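Local coordinates for type I modular polyketide synthase (Streptomyces albus subsp. albus, PDB 6IYT), which probably loads an ethylmalonyl extender unit from coenzyme A onto the acyl carrier protein during salinomycin assembly, as the acyltransferase domain of one module, at residues Gly134-Leu139 with Ser167-Ala172; Ala148-Val153 with Leu188-Val193. One frame throughout, in Å; residues are numbered along the deposited sequence.

How the interactions relate
Interactions 1 and 2 touch each other directly, their centres about 12 Å apart, and their segments alternate along the chain, with 148-153 between the halves of interaction 1. M135 CE packs on V191 CG1 at 3.6 Å, and V169 CG2 meets F150 CZ at 3.9 Å, while A136 CB reaches V191 CG2 at 4.0 Å. Helix 181-200, which supplies one half of interaction 2, thus also packs against interaction 1 through V191. It leads into strand 208-211, at whose end G211, S213 and G215 form a probable nucleophile elbow. F189 of interaction 2 lies near that elbow without touching it.

Interaction 1: residues Gly134-Leu139 with Ser167-Ala172; sequences GMAVEL and SVVRGA
V137 and V169 illustrate how two branched side chains can slide past one another and still meet through single methyls. V137 places CG1 opposite its backbone N across the CA-CB bond (chi1 178°), which splits its isopropyl group between two neighbours. CG2 rests against V169 O at 3.4 Å and against V169 CG1 at 4.0 Å, whereas CG1 lies beside R170 NH2 at 3.8 Å, approached obliquely by the guanidinium. V169 points towards the loop, and its CG1 also faces A136 CB at 4.0 Å and M135 O at 3.6 Å. One methyl therefore meets a backbone carbonyl, an alanine and a valine.

A136 is the N-cap of helix 137-142, reached by the loop that follows strand 120-125. The opposing segment is the end of helix 165-170, closed by a Schellman motif in which G171 takes a positive phi and A172 N and G171 N bond back to S167 O and V168 O. The contact thus joins the start of one short helix to the end of another in the acyltransferase domain. L140 lies against both V169 and R170, and F150 of helix 144-158 also covers V169.

The polar link is indirect: one water donates both to M135 O at 2.7 Å and to V169 O at 2.8 Å. R170, extended from CG to NE, forms salt bridges with E166 and D141, which should hold its guanidinium beside V137. The chemistry implies a junction held by close methyl packing and one water-mediated link between backbone carbonyls, while the charge of R170 is paired with two carboxylates outside the two segments.

Interaction 2: residues Ala148-Val153 with Leu188-Val193; sequences ARFAEV and LFTVMV
V153 turns CG1 to the far side of its CA-CB bond from the backbone N (chi1 178°), and R149 folds back at chi2 (63°); the two torsions set both groups against helix 181-200. V153 CG1 comes in obliquely at the F189 ring, 3.6 Å from CE2, and sits 3.7 Å from T190 CA. Its other methyl, CG2, meets V193 CG1 at 3.7 Å. That same CG2 lies 4.0 Å above the R149 guanidinium plane, towards its rim, so the methyl covers one face of the guanidinium from the next turn of the same helix, and both side chains touch V193.

The two helix segments run at 141° to each other, a strongly inclined antiparallel pairing, with axes 9.0 Å apart. They belong to the large, α/β-hydrolase-like part of the acyltransferase fold, where helix 181-200 also packs against helix 215-223, just beyond the probable nucleophile elbow: F189 touches I217 and A221, and V193 touches A218.

At the polar margin, R149 NH2 forms a salt bridge with E152 OE1 of its own helix at 2.8 Å, the hydrogen bond lying close to the guanidinium plane and nearly along the carboxylate C-O direction. A water in the guanidinium plane, at its edge, accepts from R149 NE at 2.9 Å and donates to V193 O, and so bridges the two helices. T190 directs OG1 to the carbonyl of V187, a turn back in its own helix, and F150 CE2 passes obliquely beside that hydroxyl, while V191 CG2 lies at the ring's edge.

Interaction 1: residues Gly134-Leu139 with Ser167-Ala172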
loop_
_atom_site.group_PDB
_atom_site.type_symbol
_atom_site.label_atom_id
_atom_site.label_comp_id
_atom_site.label_asym_id
_atom_site.label_seq_id
_atom_site.Cartn_x
_atom_site.Cartn_y
_atom_site.Cartn_z
ATOM N N GLY A 134 6.958 -1.389 -14.772
ATOM C CA GLY A 134 8.274 -1.010 -14.244
ATOM C C GLY A 134 8.314 -0.855 -12.727
ATOM O O GLY A 134 9.361 -0.546 -12.161
ATOM N N MET A 135 7.179 -1.078 -12.057
ATOM C CA MET A 135 7.141 -1.028 -10.574
ATOM C C MET A 135 8.198 -1.950 -9.935
ATOM O O MET A 135 8.503 -3.027 -10.458
ATOM C CB MET A 135 5.741 -1.416 -10.050
ATOM C CG MET A 135 5.365 -2.871 -10.302
ATOM S SD MET A 135 3.716 -3.216 -9.681
ATOM C CE MET A 135 4.022 -3.228 -7.931
ATOM N N ALA A 136 8.753 -1.491 -8.817
ATOM C CA ALA A 136 9.659 -2.274 -7.940
ATOM C C ALA A 136 11.109 -2.333 -8.396
ATOM O O ALA A 136 11.981 -2.611 -7.599
ATOM C CB ALA A 136 9.134 -3.684 -7.690
ATOM N N VAL A 137 11.350 -2.128 -9.687
ATOM C CA VAL A 137 12.697 -2.257 -10.232
ATOM C C VAL A 137 13.660 -1.282 -9.548
ATOM O O VAL A 137 14.724 -1.653 -9.137
ATOM C CB VAL A 137 12.732 -2.008 -11.764
ATOM C CG1 VAL A 137 14.167 -2.108 -12.272
ATOM C CG2 VAL A 137 11.848 -2.999 -12.478
ATOM N N GLU A 138 13.270 -0.032 -9.449
ATOM C CA GLU A 138 14.178 0.979 -8.957
ATOM C C GLU A 138 14.391 0.790 -7.471
ATOM O O GLU A 138 15.493 0.963 -6.978
ATOM C CB GLU A 138 13.651 2.379 -9.238
ATOM C CG GLU A 138 14.644 3.465 -8.871
ATOM C CD GLU A 138 14.109 4.867 -9.139
ATOM O OE1 GLU A 138 14.742 5.850 -8.645
ATOM O OE2 GLU A 138 13.004 4.977 -9.748
ATOM N N LEU A 139 13.392 0.225 -6.790
ATOM C CA LEU A 139 13.539 -0.027 -5.365
ATOM C C LEU A 139 14.385 -1.289 -5.067
ATOM O O LEU A 139 15.233 -1.270 -4.196
ATOM C CB LEU A 139 12.168 -0.100 -4.687
ATOM C CG LEU A 139 12.185 0.103 -3.190
ATOM C CD1 LEU A 139 12.825 1.435 -2.832
ATOM C CD2 LEU A 139 10.782 -0.002 -2.620
ATOM N N SER A 167 12.854 -11.627 -12.313
ATOM C CA SER A 167 13.014 -11.490 -13.780
ATOM C C SER A 167 11.752 -10.887 -14.400
ATOM O O SER A 167 11.815 -10.114 -15.342
ATOM C CB SER A 167 13.319 -12.832 -14.439
ATOM O OG SER A 167 14.549 -13.352 -13.986
ATOM N N VAL A 168 10.601 -11.344 -13.942
ATOM C CA VAL A 168 9.351 -10.849 -14.449
ATOM C C VAL A 168 9.188 -9.370 -14.117
ATOM O O VAL A 168 8.834 -8.540 -14.989
ATOM C CB VAL A 168 8.155 -11.681 -13.904
ATOM C CG1 VAL A 168 6.857 -10.929 -14.075
ATOM C CG2 VAL A 168 8.071 -13.000 -14.637
ATOM N N VAL A 169 9.520 -9.017 -12.880
ATOM C CA VAL A 169 9.471 -7.646 -12.444
ATOM C C VAL A 169 10.410 -6.753 -13.253
ATOM O O VAL A 169 10.036 -5.630 -13.642
ATOM C CB VAL A 169 9.801 -7.553 -10.944
ATOM C CG1 VAL A 169 10.258 -6.163 -10.564
ATOM C CG2 VAL A 169 8.583 -7.965 -10.137
ATOM N N ARG A 170 11.577 -7.290 -13.609
ATOM C CA ARG A 170 12.557 -6.530 -14.413
ATOM C C ARG A 170 12.273 -6.610 -15.937
ATOM O O ARG A 170 12.926 -5.932 -16.737
ATOM C CB ARG A 170 13.967 -7.028 -14.124
ATOM C CG ARG A 170 14.436 -6.769 -12.700
ATOM C CD ARG A 170 15.880 -7.167 -12.519
ATOM N NE ARG A 170 16.361 -6.902 -11.168
ATOM C CZ ARG A 170 16.834 -5.739 -10.745
ATOM N NH1 ARG A 170 17.248 -5.613 -9.487
ATOM N NH2 ARG A 170 16.852 -4.688 -11.543
ATOM N N GLY A 171 11.255 -7.371 -16.321
ATOM C CA GLY A 171 10.902 -7.534 -17.732
ATOM C C GLY A 171 12.008 -8.163 -18.543
ATOM O O GLY A 171 12.294 -7.715 -19.674
ATOM N N ALA A 172 12.703 -9.116 -17.951
ATOM C CA ALA A 172 13.774 -9.800 -18.635
ATOM C C ALA A 172 13.224 -10.483 -19.900
ATOM O O ALA A 172 12.043 -10.812 -19.984
ATOM C CB ALA A 172 14.422 -10.815 -17.719
HETATM O O HOH W 1 7.682 -4.341 -12.726
#

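Interaction 2: residues Ala148-Val153 with Leu188-Val193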
loop_
_atom_site.group_PDB
_atom_site.type_symbol
_atom_site.label_atom_id
_atom_site.label_comp_id
_atom_site.label_asym_id
_atom_site.label_seq_id
_atom_site.Cartn_x
_atom_site.Cartn_y
_atom_site.Cartn_z
ATOM N N ALA A 148 16.094 -7.651 -0.008
ATOM C CA ALA A 148 16.220 -8.835 0.849
ATOM C C ALA A 148 14.878 -9.482 1.116
ATOM O O ALA A 148 14.762 -10.712 1.115
ATOM C CB ALA A 148 16.889 -8.467 2.161
ATOM N N ARG A 149 13.887 -8.665 1.472
ATOM C CA ARG A 149 12.588 -9.176 1.761
ATOM C C ARG A 149 11.947 -9.699 0.514
ATOM O O ARG A 149 11.317 -10.760 0.530
ATOM C CB ARG A 149 11.719 -8.118 2.407
ATOM C CG ARG A 149 10.345 -8.643 2.796
ATOM C CD ARG A 149 10.437 -9.743 3.846
ATOM N NE ARG A 149 9.142 -9.952 4.487
ATOM C CZ ARG A 149 8.749 -11.072 5.067
ATOM N NH1 ARG A 149 7.585 -11.099 5.694
ATOM N NH2 ARG A 149 9.552 -12.123 5.119
ATOM N N PHE A 150 12.166 -8.998 -0.595
ATOM C CA PHE A 150 11.630 -9.426 -1.896
ATOM C C PHE A 150 12.206 -10.807 -2.293
ATOM O O PHE A 150 11.464 -11.694 -2.617
ATOM C CB PHE A 150 11.918 -8.348 -2.973
ATOM C CG PHE A 150 11.356 -8.661 -4.345
ATOM C CD1 PHE A 150 11.969 -9.597 -5.174
ATOM C CD2 PHE A 150 10.293 -7.928 -4.854
ATOM C CE1 PHE A 150 11.463 -9.856 -6.432
ATOM C CE2 PHE A 150 9.831 -8.143 -6.142
ATOM C CZ PHE A 150 10.403 -9.132 -6.913
ATOM N N ALA A 151 13.484 -11.038 -1.978
ATOM C CA ALA A 151 14.107 -12.336 -2.251
ATOM C C ALA A 151 13.482 -13.447 -1.438
ATOM O O ALA A 151 13.212 -14.535 -1.982
ATOM C CB ALA A 151 15.605 -12.274 -1.993
ATOM N N GLU A 152 13.217 -13.187 -0.154
ATOM C CA GLU A 152 12.577 -14.190 0.725
ATOM C C GLU A 152 11.215 -14.561 0.188
ATOM O O GLU A 152 10.835 -15.729 0.175
ATOM C CB GLU A 152 12.412 -13.661 2.161
ATOM C CG GLU A 152 13.706 -13.237 2.843
ATOM C CD GLU A 152 13.490 -12.744 4.289
ATOM O OE1 GLU A 152 12.317 -12.459 4.669
ATOM O OE2 GLU A 152 14.484 -12.745 5.073
ATOM N N VAL A 153 10.418 -13.548 -0.127
ATOM C CA VAL A 153 9.051 -13.784 -0.520
ATOM C C VAL A 153 8.960 -14.426 -1.932
ATOM O O VAL A 153 8.233 -15.382 -2.134
ATOM C CB VAL A 153 8.265 -12.488 -0.511
ATOM C CG1 VAL A 153 6.838 -12.755 -0.970
ATOM C CG2 VAL A 153 8.280 -11.874 0.887
ATOM N N LEU A 188 2.294 -8.963 -7.315
ATOM C CA LEU A 188 1.696 -7.994 -6.379
ATOM C C LEU A 188 1.859 -8.401 -4.926
ATOM O O LEU A 188 2.127 -7.567 -4.083
ATOM C CB LEU A 188 0.219 -7.805 -6.692
ATOM C CG LEU A 188 -0.290 -6.540 -7.378
ATOM C CD1 LEU A 188 0.747 -5.764 -8.136
ATOM C CD2 LEU A 188 -1.530 -6.819 -8.225
ATOM N N PHE A 189 1.587 -9.679 -4.634
ATOM C CA PHE A 189 1.803 -10.244 -3.332
ATOM C C PHE A 189 3.247 -10.002 -2.851
ATOM O O PHE A 189 3.459 -9.501 -1.764
ATOM C CB PHE A 189 1.517 -11.739 -3.369
ATOM C CG PHE A 189 1.990 -12.478 -2.163
ATOM C CD1 PHE A 189 1.200 -12.542 -1.027
ATOM C CD2 PHE A 189 3.100 -13.257 -2.224
ATOM C CE1 PHE A 189 1.594 -13.271 0.087
ATOM C CE2 PHE A 189 3.498 -14.010 -1.141
ATOM C CZ PHE A 189 2.732 -14.021 0.026
ATOM N N THR A 190 4.216 -10.269 -3.716
ATOM C CA THR A 190 5.617 -10.149 -3.339
ATOM C C THR A 190 5.954 -8.705 -3.086
ATOM O O THR A 190 6.558 -8.385 -2.074
ATOM C CB THR A 190 6.563 -10.729 -4.415
ATOM O OG1 THR A 190 6.530 -9.909 -5.586
ATOM C CG2 THR A 190 6.150 -12.075 -4.748
ATOM N N VAL A 191 5.436 -7.830 -3.919
ATOM C CA VAL A 191 5.735 -6.414 -3.790
ATOM C C VAL A 191 5.086 -5.833 -2.502
ATOM O O VAL A 191 5.756 -5.121 -1.729
ATOM C CB VAL A 191 5.278 -5.628 -5.020
ATOM C CG1 VAL A 191 5.265 -4.158 -4.725
ATOM C CG2 VAL A 191 6.168 -5.922 -6.206
ATOM N N MET A 192 3.844 -6.229 -2.213
ATOM C CA MET A 192 3.104 -5.641 -1.044
ATOM C C MET A 192 3.707 -6.113 0.283
ATOM O O MET A 192 3.913 -5.325 1.218
ATOM C CB MET A 192 1.635 -6.025 -1.107
ATOM C CG MET A 192 0.833 -5.181 -2.057
ATOM S SD MET A 192 -0.955 -5.466 -1.906
ATOM C CE MET A 192 -1.090 -7.173 -2.320
ATOM N N VAL A 193 4.063 -7.370 0.345
ATOM C CA VAL A 193 4.686 -7.874 1.532
ATOM C C VAL A 193 6.043 -7.214 1.730
ATOM O O VAL A 193 6.431 -6.904 2.860
ATOM C CB VAL A 193 4.845 -9.413 1.464
ATOM C CG1 VAL A 193 5.677 -9.903 2.640
ATOM C CG2 VAL A 193 3.476 -10.104 1.443
HETATM O O HOH W 2 7.092 -7.993 5.232
#